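Local coordinates for PHOX (Pseudomonas fluorescens, PDB 4A9V), which hydrolyses phosphate monoesters as an alkaline phosphatase, a beta-propeller enzyme whose cofactor combines iron and calcium, at residues Asp282-Val287 and Lys300-Asp305; Asn473-Pro478 and Leu489-Asp494; Asn509-Ala514 and Arg522-Gly527. One frame throughout, in Å; residues are numbered along the deposited sequence.

Interaction 1: residues Asp282-Val287 and Lys300-Asp305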
loop_
_atom_site.group_PDB
_atom_site.type_symbol
_atom_site.label_atom_id
_atom_site.label_comp_id
_atom_site.label_asym_id
_atom_site.label_seq_id
_atom_site.Cartn_x
_atom_site.Cartn_y
_atom_site.Cartn_z
ATOM N N ASP A 282 16.284 -22.049 -0.372
ATOM C CA ASP A 282 15.719 -23.353 -0.061
ATOM C C ASP A 282 14.195 -23.413 -0.134
ATOM O O ASP A 282 13.608 -24.460 0.123
ATOM C CB ASP A 282 16.248 -23.899 1.275
ATOM C CG ASP A 282 15.706 -23.168 2.500
ATOM O OD1 ASP A 282 14.950 -22.193 2.370
ATOM O OD2 ASP A 282 16.102 -23.555 3.623
ATOM N N GLY A 283 13.583 -22.391 -0.724
ATOM C CA GLY A 283 12.222 -22.507 -1.230
ATOM C C GLY A 283 11.115 -22.001 -0.312
ATOM O O GLY A 283 9.941 -22.229 -0.590
ATOM N N ARG A 284 11.472 -21.328 0.777
ATOM C CA ARG A 284 10.485 -20.787 1.702
ATOM C C ARG A 284 10.025 -19.410 1.268
ATOM O O ARG A 284 10.751 -18.687 0.599
ATOM C CB ARG A 284 11.075 -20.749 3.110
ATOM C CG ARG A 284 11.418 -22.142 3.613
ATOM C CD ARG A 284 12.092 -22.144 4.971
ATOM N NE ARG A 284 13.381 -21.472 4.975
ATOM C CZ ARG A 284 13.747 -20.641 5.947
ATOM N NH1 ARG A 284 12.886 -20.348 6.916
ATOM N NH2 ARG A 284 14.941 -20.079 5.944
ATOM N N ALA A 285 8.807 -19.049 1.652
ATOM C CA ALA A 285 8.264 -17.742 1.306
ATOM C C ALA A 285 8.872 -16.649 2.170
ATOM O O ALA A 285 9.080 -16.831 3.369
ATOM C CB ALA A 285 6.750 -17.745 1.452
ATOM N N VAL A 286 9.102 -15.504 1.543
ATOM C CA VAL A 286 9.579 -14.305 2.218
ATOM C C VAL A 286 8.626 -13.167 1.874
ATOM O O VAL A 286 8.212 -13.014 0.725
ATOM C CB VAL A 286 11.016 -13.961 1.758
ATOM C CG1 VAL A 286 11.512 -12.679 2.405
ATOM C CG2 VAL A 286 11.955 -15.125 2.051
ATOM N N VAL A 287 8.256 -12.401 2.893
ATOM C CA VAL A 287 7.382 -11.245 2.705
ATOM C C VAL A 287 8.011 -10.022 3.369
ATOM O O VAL A 287 8.135 -9.975 4.591
ATOM C CB VAL A 287 5.979 -11.482 3.299
ATOM C CG1 VAL A 287 5.058 -10.335 2.913
ATOM C CG2 VAL A 287 5.410 -12.828 2.866
ATOM N N LYS A 300 10.275 -8.232 7.878
ATOM C CA LYS A 300 10.470 -9.344 6.948
ATOM C C LYS A 300 9.941 -10.611 7.612
ATOM O O LYS A 300 10.386 -10.975 8.694
ATOM C CB LYS A 300 11.959 -9.498 6.638
ATOM C CG LYS A 300 12.340 -10.689 5.784
ATOM C CD LYS A 300 13.849 -10.882 5.863
ATOM C CE LYS A 300 14.368 -11.993 4.969
ATOM N NZ LYS A 300 15.828 -12.191 5.185
ATOM N N PHE A 301 9.031 -11.298 6.939
ATOM C CA PHE A 301 8.544 -12.589 7.404
ATOM C C PHE A 301 9.129 -13.681 6.523
ATOM O O PHE A 301 9.167 -13.548 5.301
ATOM C CB PHE A 301 7.018 -12.636 7.326
ATOM C CG PHE A 301 6.436 -13.974 7.697
ATOM C CD1 PHE A 301 6.282 -14.339 9.025
ATOM C CD2 PHE A 301 6.067 -14.876 6.714
ATOM C CE1 PHE A 301 5.790 -15.588 9.359
ATOM C CE2 PHE A 301 5.527 -16.102 7.047
ATOM C CZ PHE A 301 5.386 -16.460 8.373
ATOM N N VAL A 302 9.577 -14.762 7.150
ATOM C CA VAL A 302 10.054 -15.933 6.414
ATOM C C VAL A 302 9.287 -17.164 6.884
ATOM O O VAL A 302 9.240 -17.447 8.077
ATOM C CB VAL A 302 11.562 -16.169 6.628
ATOM C CG1 VAL A 302 12.025 -17.356 5.800
ATOM C CG2 VAL A 302 12.353 -14.910 6.291
ATOM N N SER A 303 8.633 -17.861 5.962
ATOM C CA SER A 303 7.791 -18.986 6.343
ATOM C C SER A 303 8.614 -20.142 6.893
ATOM O O SER A 303 9.780 -20.332 6.546
ATOM C CB SER A 303 6.918 -19.452 5.174
ATOM O OG SER A 303 7.671 -20.033 4.132
ATOM N N ARG A 304 7.953 -20.970 7.689
ATOM C CA ARG A 304 8.519 -22.232 8.146
ATOM C C ARG A 304 8.647 -23.218 6.996
ATOM O O ARG A 304 9.674 -23.874 6.844
ATOM C CB ARG A 304 7.621 -22.827 9.232
ATOM C CG ARG A 304 8.098 -24.157 9.800
ATOM C CD ARG A 304 7.020 -24.820 10.647
ATOM N NE ARG A 304 5.868 -25.188 9.830
ATOM C CZ ARG A 304 4.687 -25.559 10.311
ATOM N NH1 ARG A 304 4.452 -25.531 11.617
ATOM N NH2 ARG A 304 3.713 -25.875 9.469
ATOM N N ASP A 305 7.581 -23.340 6.207
ATOM C CA ASP A 305 7.480 -24.374 5.191
ATOM C C ASP A 305 7.954 -23.861 3.836
ATOM O O ASP A 305 7.834 -22.678 3.505
ATOM C CB ASP A 305 6.030 -24.843 5.082
ATOM C CG ASP A 305 5.468 -25.301 6.410
ATOM O OD1 ASP A 305 6.193 -25.979 7.168
ATOM O OD2 ASP A 305 4.286 -25.000 6.687
#
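The antiparallel beta hairpin of strands 284-290 and 296-303 belongs to a sheet of the PhoX beta-propeller, and this contact is its end remote from the turn. V287 and F301 form a hydrogen-bonded pair, V287 N reaching F301 O at 2.8 Å and F301 N returning to V287 O. V286 and V302 make the next, non-hydrogen-bonded pair, their CG2 methyls meeting loosely on the face opposite V287 and F301. Beyond that pair a side chain replaces a backbone partner: S303 OG, held in the crowded position between its own N and carbonyl carbon (chi1 68°), accepts from A285 N at 2.9 Å and donates to D305 O at 2.7 Å, while S303 N closes on A285 O. R284 folds over the same corner, its chain bent at chi3 (-63°). NH1 donates to S303 O at 3.1 Å, and V302 CG1 packs over one guanidinium face, 3.3 Å from NH1. NE points in plane at the syn lone pair of D282 OD1 (3.1 Å), a salt bridge that, with the NH1 bond, helps to hold the guanidinium's rotation; T280 OG1 also bonds that oxygen. Side chains thus close this hairpin; antiparallel neighbours of this kind build beta-propeller blades.

Interaction 2: residues Asn473-Pro478 and Leu489-Asp494. With CA (calcium ion), chain R; LI (lithium ion), chain G.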
loop_
_atom_site.group_PDB
_atom_site.type_symbol
_atom_site.label_atom_id
_atom_site.label_comp_id
_atom_site.label_asym_id
_atom_site.label_seq_id
_atom_site.Cartn_x
_atom_site.Cartn_y
_atom_site.Cartn_z
ATOM N N ASN A 473 13.290 16.154 -14.197
ATOM C CA ASN A 473 12.609 14.925 -13.776
ATOM C C ASN A 473 12.150 14.914 -12.322
ATOM O O ASN A 473 11.618 13.913 -11.848
ATOM C CB ASN A 473 13.474 13.688 -14.049
ATOM C CG ASN A 473 14.619 13.538 -13.064
ATOM O OD1 ASN A 473 14.796 14.365 -12.177
ATOM N ND2 ASN A 473 15.442 12.511 -13.258
ATOM N N MET A 474 12.293 16.035 -11.630
ATOM C CA MET A 474 12.152 16.023 -10.184
ATOM C C MET A 474 10.719 15.753 -9.727
ATOM O O MET A 474 9.737 16.131 -10.374
ATOM C CB MET A 474 12.680 17.319 -9.578
ATOM C CG MET A 474 12.039 18.566 -10.138
ATOM S SD MET A 474 12.715 20.024 -9.337
ATOM C CE MET A 474 11.738 21.292 -10.137
ATOM N N PHE A 475 10.627 15.151 -8.545
ATOM C CA PHE A 475 9.370 14.709 -7.953
ATOM C C PHE A 475 9.529 14.692 -6.433
ATOM O O PHE A 475 10.636 14.846 -5.915
ATOM C CB PHE A 475 9.011 13.307 -8.464
ATOM C CG PHE A 475 10.039 12.258 -8.135
ATOM C CD1 PHE A 475 11.133 12.043 -8.971
ATOM C CD2 PHE A 475 9.932 11.504 -6.971
ATOM C CE1 PHE A 475 12.084 11.088 -8.650
ATOM C CE2 PHE A 475 10.897 10.564 -6.644
ATOM C CZ PHE A 475 11.981 10.365 -7.478
ATOM N N ASN A 476 8.438 14.493 -5.712
ATOM C CA ASN A 476 8.542 14.346 -4.265
ATOM C C ASN A 476 7.639 13.245 -3.746
ATOM O O ASN A 476 6.621 12.911 -4.367
ATOM C CB ASN A 476 8.276 15.675 -3.541
ATOM C CG ASN A 476 6.805 16.018 -3.453
ATOM O OD1 ASN A 476 6.154 15.761 -2.437
ATOM N ND2 ASN A 476 6.282 16.661 -4.500
ATOM N N SER A 477 8.045 12.663 -2.620
ATOM C CA SER A 477 7.254 11.684 -1.888
ATOM C C SER A 477 6.932 10.455 -2.743
ATOM O O SER A 477 5.770 10.073 -2.900
ATOM C CB SER A 477 5.971 12.322 -1.361
ATOM O OG SER A 477 6.256 13.455 -0.556
ATOM N N PRO A 478 7.971 9.764 -3.223
ATOM C CA PRO A 478 7.723 8.464 -3.838
ATOM C C PRO A 478 7.041 7.533 -2.834
ATOM O O PRO A 478 7.304 7.600 -1.633
ATOM C CB PRO A 478 9.129 7.973 -4.186
ATOM C CG PRO A 478 9.997 8.604 -3.144
ATOM C CD PRO A 478 9.396 9.964 -2.902
ATOM N N LEU A 489 11.899 -0.203 -13.154
ATOM C CA LEU A 489 11.323 0.162 -11.872
ATOM C C LEU A 489 10.413 1.365 -12.035
ATOM O O LEU A 489 10.868 2.466 -12.345
ATOM C CB LEU A 489 12.432 0.485 -10.864
ATOM C CG LEU A 489 11.939 0.920 -9.482
ATOM C CD1 LEU A 489 11.158 -0.186 -8.789
ATOM C CD2 LEU A 489 13.122 1.357 -8.626
ATOM N N TRP A 490 9.139 1.164 -11.750
ATOM C CA TRP A 490 8.127 2.204 -11.855
ATOM C C TRP A 490 7.887 2.802 -10.491
ATOM O O TRP A 490 7.783 2.083 -9.496
ATOM C CB TRP A 490 6.845 1.605 -12.425
ATOM C CG TRP A 490 7.031 1.030 -13.802
ATOM C CD1 TRP A 490 7.454 -0.248 -14.142
ATOM C CD2 TRP A 490 6.869 1.735 -15.067
ATOM N NE1 TRP A 490 7.534 -0.385 -15.500
ATOM C CE2 TRP A 490 7.186 0.773 -16.115
ATOM C CE3 TRP A 490 6.480 3.014 -15.421
ATOM C CZ2 TRP A 490 7.101 1.098 -17.456
ATOM C CZ3 TRP A 490 6.418 3.338 -16.774
ATOM C CH2 TRP A 490 6.698 2.394 -17.766
ATOM N N ILE A 491 7.914 4.134 -10.426
ATOM C CA ILE A 491 7.875 4.902 -9.183
ATOM C C ILE A 491 6.643 5.806 -9.207
ATOM O O ILE A 491 6.448 6.560 -10.161
ATOM C CB ILE A 491 9.119 5.810 -9.058
ATOM C CG1 ILE A 491 10.409 4.988 -9.054
ATOM C CG2 ILE A 491 9.017 6.676 -7.815
ATOM C CD1 ILE A 491 11.662 5.804 -9.317
ATOM N N LEU A 492 5.784 5.681 -8.201
ATOM C CA LEU A 492 4.509 6.389 -8.165
ATOM C C LEU A 492 4.565 7.372 -7.001
ATOM O O LEU A 492 5.123 7.049 -5.958
ATOM C CB LEU A 492 3.369 5.382 -7.962
ATOM C CG LEU A 492 3.066 4.440 -9.134
ATOM C CD1 LEU A 492 4.157 3.418 -9.429
ATOM C CD2 LEU A 492 1.758 3.720 -8.882
ATOM N N THR A 493 3.990 8.562 -7.157
ATOM C CA THR A 493 4.122 9.575 -6.118
ATOM C C THR A 493 2.827 9.945 -5.407
ATOM O O THR A 493 1.737 9.953 -5.987
ATOM C CB THR A 493 4.835 10.861 -6.597
ATOM O OG1 THR A 493 3.961 11.683 -7.388
ATOM C CG2 THR A 493 6.064 10.541 -7.394
ATOM N N ASP A 494 2.990 10.277 -4.129
ATOM C CA ASP A 494 1.938 10.801 -3.270
ATOM C C ASP A 494 2.504 11.966 -2.464
ATOM O O ASP A 494 2.797 11.846 -1.274
ATOM C CB ASP A 494 1.433 9.716 -2.322
ATOM C CG ASP A 494 0.525 10.271 -1.251
ATOM O OD1 ASP A 494 -0.174 11.262 -1.549
ATOM O OD2 ASP A 494 0.559 9.765 -0.102
HETATM CA CA CA R . 1.970 8.058 0.871
HETATM LI LI LI G . -1.904 11.014 0.136
HETATM O O HOH W 1 5.919 14.235 -7.211
HETATM O O HOH W 2 -1.686 9.645 1.425
HETATM O O HOH W 3 -1.091 12.823 0.428
HETATM O O HOH W 4 -2.500 12.899 -1.519
HETATM O O HOH W 5 -0.390 7.145 0.351
HETATM O O HOH W 6 0.349 8.309 2.616
#
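A single carboxylate, that of D494, bridges two metal ions beyond the last residue of strand 489-493. With CG anti to the backbone N (chi1 170°), OD2 lies 2.4 Å from the calcium and OD1 2.4 Å from the lithium. D479 and E387 share the calcium with it, and E532 the lithium. The same two residues, D494 and E532, are also known to bind a third calcium, whose place the lithium probably takes here. Water 2, itself a lithium ligand, donates to D494 OD2 at 2.7 Å, so that oxygen is gripped by both a cation and a hydrogen bond.

The backbone behind this carboxylate is tied to the incoming loop by a nearly straight bond, D494 N to S477 O at 3.0 Å (176° at the hydrogen), the donor standing above the carbonyl plane. P478 and T493 form an antiparallel non-hydrogen-bonded pair, where the loop becomes strand 478-483. Towards I491 the packing is apolar. F475 brings ring atom CD2 obliquely to T493 CG2 at 4.0 Å, and P478 CB rests against I491 CG2 at 3.9 Å. T493 turns OG1 into the crowded position (chi1 77°), where it hydrogen-bonds N509 OD1 and receives Q510 N and water 1, which in turn accepts from N476 N. S477 OG donates to N476 OD1, an oxygen also bonded by D496 N.

The S477-D494 backbone bond probably helps to set where the carboxylate projects, with the mu-oxo-diiron about 5 Å from the nearest atom of the D494 side chain. Two cations on one carboxylate would probably favour its ionised form.

Interaction 3: residues Asn509-Ala514 and Arg522-Gly527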
loop_
_atom_site.group_PDB
_atom_site.type_symbol
_atom_site.label_atom_id
_atom_site.label_comp_id
_atom_site.label_asym_id
_atom_site.label_seq_id
_atom_site.Cartn_x
_atom_site.Cartn_y
_atom_site.Cartn_z
ATOM N N ASN A 509 0.872 14.911 -8.921
ATOM C CA ASN A 509 1.442 13.593 -8.698
ATOM C C ASN A 509 1.557 12.807 -9.993
ATOM O O ASN A 509 0.930 13.131 -11.007
ATOM C CB ASN A 509 0.632 12.838 -7.646
ATOM C CG ASN A 509 1.019 13.240 -6.247
ATOM O OD1 ASN A 509 2.203 13.232 -5.908
ATOM N ND2 ASN A 509 0.042 13.633 -5.438
ATOM N N GLN A 510 2.449 11.830 -9.983
ATOM C CA GLN A 510 3.042 11.359 -11.214
ATOM C C GLN A 510 3.621 9.966 -11.073
ATOM O O GLN A 510 3.667 9.393 -9.974
ATOM C CB GLN A 510 4.111 12.339 -11.642
ATOM C CG GLN A 510 5.211 12.511 -10.625
ATOM C CD GLN A 510 6.087 13.713 -10.923
ATOM O OE1 GLN A 510 7.178 13.579 -11.497
ATOM N NE2 GLN A 510 5.629 14.889 -10.510
ATOM N N MET A 511 3.980 9.396 -12.212
ATOM C CA MET A 511 4.673 8.128 -12.256
ATOM C C MET A 511 5.922 8.295 -13.096
ATOM O O MET A 511 5.889 8.915 -14.162
ATOM C CB MET A 511 3.768 7.028 -12.830
ATOM C CG MET A 511 4.416 5.646 -12.869
ATOM S SD MET A 511 3.240 4.290 -13.058
ATOM C CE MET A 511 2.620 4.618 -14.701
ATOM N N LEU A 512 7.017 7.724 -12.609
ATOM C CA LEU A 512 8.302 7.769 -13.280
ATOM C C LEU A 512 8.814 6.350 -13.495
ATOM O O LEU A 512 8.261 5.386 -12.964
ATOM C CB LEU A 512 9.316 8.583 -12.455
ATOM C CG LEU A 512 8.827 9.976 -12.023
ATOM C CD1 LEU A 512 8.328 9.985 -10.585
ATOM C CD2 LEU A 512 9.906 11.036 -12.226
ATOM N N CYS A 513 9.830 6.230 -14.333
ATOM C CA CYS A 513 10.437 4.951 -14.627
ATOM C C CYS A 513 11.942 5.077 -14.477
ATOM O O CYS A 513 12.535 6.057 -14.920
ATOM C CB CYS A 513 10.086 4.526 -16.053
ATOM S SG CYS A 513 10.426 2.788 -16.413
ATOM N N ALA A 514 12.553 4.069 -13.867
ATOM C CA ALA A 514 13.969 4.104 -13.533
ATOM C C ALA A 514 14.689 2.856 -14.029
ATOM O O ALA A 514 14.121 1.753 -14.056
ATOM C CB ALA A 514 14.153 4.249 -12.032
ATOM N N ARG A 522 13.164 8.803 -15.572
ATOM C CA ARG A 522 12.391 9.622 -16.507
ATOM C C ARG A 522 10.932 9.691 -16.072
ATOM O O ARG A 522 10.344 8.686 -15.672
ATOM C CB ARG A 522 12.480 9.047 -17.924
ATOM C CG ARG A 522 13.887 9.043 -18.490
ATOM C CD ARG A 522 13.921 8.566 -19.927
ATOM N NE ARG A 522 15.302 8.435 -20.355
ATOM C CZ ARG A 522 15.687 8.129 -21.582
ATOM N NH1 ARG A 522 14.793 7.915 -22.528
ATOM N NH2 ARG A 522 16.975 7.984 -21.836
ATOM N N ARG A 523 10.326 10.868 -16.179
ATOM C CA ARG A 523 8.907 11.028 -15.878
ATOM C C ARG A 523 8.065 10.454 -17.007
ATOM O O ARG A 523 8.307 10.751 -18.183
ATOM C CB ARG A 523 8.561 12.503 -15.655
ATOM C CG ARG A 523 7.169 12.708 -15.088
ATOM C CD ARG A 523 6.829 14.177 -14.883
ATOM N NE ARG A 523 7.691 14.814 -13.893
ATOM C CZ ARG A 523 8.664 15.677 -14.173
ATOM N NH1 ARG A 523 8.938 16.024 -15.424
ATOM N NH2 ARG A 523 9.328 16.261 -13.186
ATOM N N PHE A 524 7.087 9.627 -16.645
ATOM C CA PHE A 524 6.277 8.885 -17.611
ATOM C C PHE A 524 4.831 9.388 -17.684
ATOM O O PHE A 524 4.265 9.441 -18.773
ATOM C CB PHE A 524 6.302 7.389 -17.270
ATOM C CG PHE A 524 5.420 6.549 -18.150
ATOM C CD1 PHE A 524 5.846 6.140 -19.399
ATOM C CD2 PHE A 524 4.176 6.133 -17.708
ATOM C CE1 PHE A 524 5.018 5.385 -20.212
ATOM C CE2 PHE A 524 3.362 5.350 -18.504
ATOM C CZ PHE A 524 3.793 4.954 -19.749
ATOM N N MET A 525 4.212 9.662 -16.536
ATOM C CA MET A 525 2.799 10.032 -16.484
ATOM C C MET A 525 2.602 11.105 -15.424
ATOM O O MET A 525 3.229 11.070 -14.365
ATOM C CB MET A 525 1.933 8.810 -16.144
ATOM C CG MET A 525 0.440 9.080 -16.190
ATOM S SD MET A 525 -0.542 7.652 -15.684
ATOM C CE MET A 525 -0.439 7.799 -13.909
ATOM N N VAL A 526 1.701 12.041 -15.702
ATOM C CA VAL A 526 1.210 12.956 -14.688
ATOM C C VAL A 526 -0.296 12.794 -14.562
ATOM O O VAL A 526 -0.998 12.614 -15.559
ATOM C CB VAL A 526 1.551 14.427 -15.019
ATOM C CG1 VAL A 526 1.066 15.326 -13.895
ATOM C CG2 VAL A 526 3.044 14.605 -15.265
ATOM N N GLY A 527 -0.767 12.751 -13.320
ATOM C CA GLY A 527 -2.178 12.572 -13.032
ATOM C C GLY A 527 -2.922 13.877 -12.838
ATOM O O GLY A 527 -2.335 14.965 -12.904
#
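M511 lies alongside F524, both side chains pointing the same way, with CE 3.7 Å from ring atom CD2. They belong to an antiparallel hairpin, strands 510-514 and 521-526, interrupted by a classic beta bulge: F524 and M525 together face M511. M511 O consequently accepts two backbone bonds, from F524 N at 2.8 Å and M525 N at 3.0 Å, and the register moves by one residue before L512 pairs with R523. The extra residue shows in the psi of F524 (-43°), far from an extended value. Beyond it C513 and R522 resume regular hydrogen-bonded pairing, while at the other end G527 N reaches N509 O.

Across the sheet from the methionines M511 and M525, Q510, L512, R523 and V526 share one face. L512 CD2 packs along R523, 3.8 Å from its CA. R523 bends at chi3 so that NE donates to Q510 OE1 at 2.7 Å; its NH groups bond the backbone oxygens of Q472, I16 and M474, which join the hairpin to neighbouring loops. A leucine here removes the guanidinium that serves Q510 OE1 and those three carbonyls, and would probably loosen the loops from the strand. The NE bond is short but enters obliquely: Q510 OE1 sits near the guanidinium plane, while NE stands 48° above the plane of the amide, and the two flat groups are turned 69° apart.

How the interactions relate
Along the chain the three contacts come in series, interaction 1 first. It lies in a different sheet, the nine-stranded antiparallel one, its centre about 30 Å from that of interaction 2 and about 33 Å from that of interaction 3, and touches neither. Interactions 2 and 3, by contrast, have centres about 7 Å apart and share the four-stranded antiparallel sheet 478-483, 489-493, 510-514, 521-526, ordered as in sequence. Strands 489-493 and 510-514 are its central neighbours, joined through I491 O and L512 N at 2.8 Å. The two contacts thus lie side by side in one sheet, with N509 next to the D494 end of strand 489-493, whereas interaction 1 builds a separate region of the propeller.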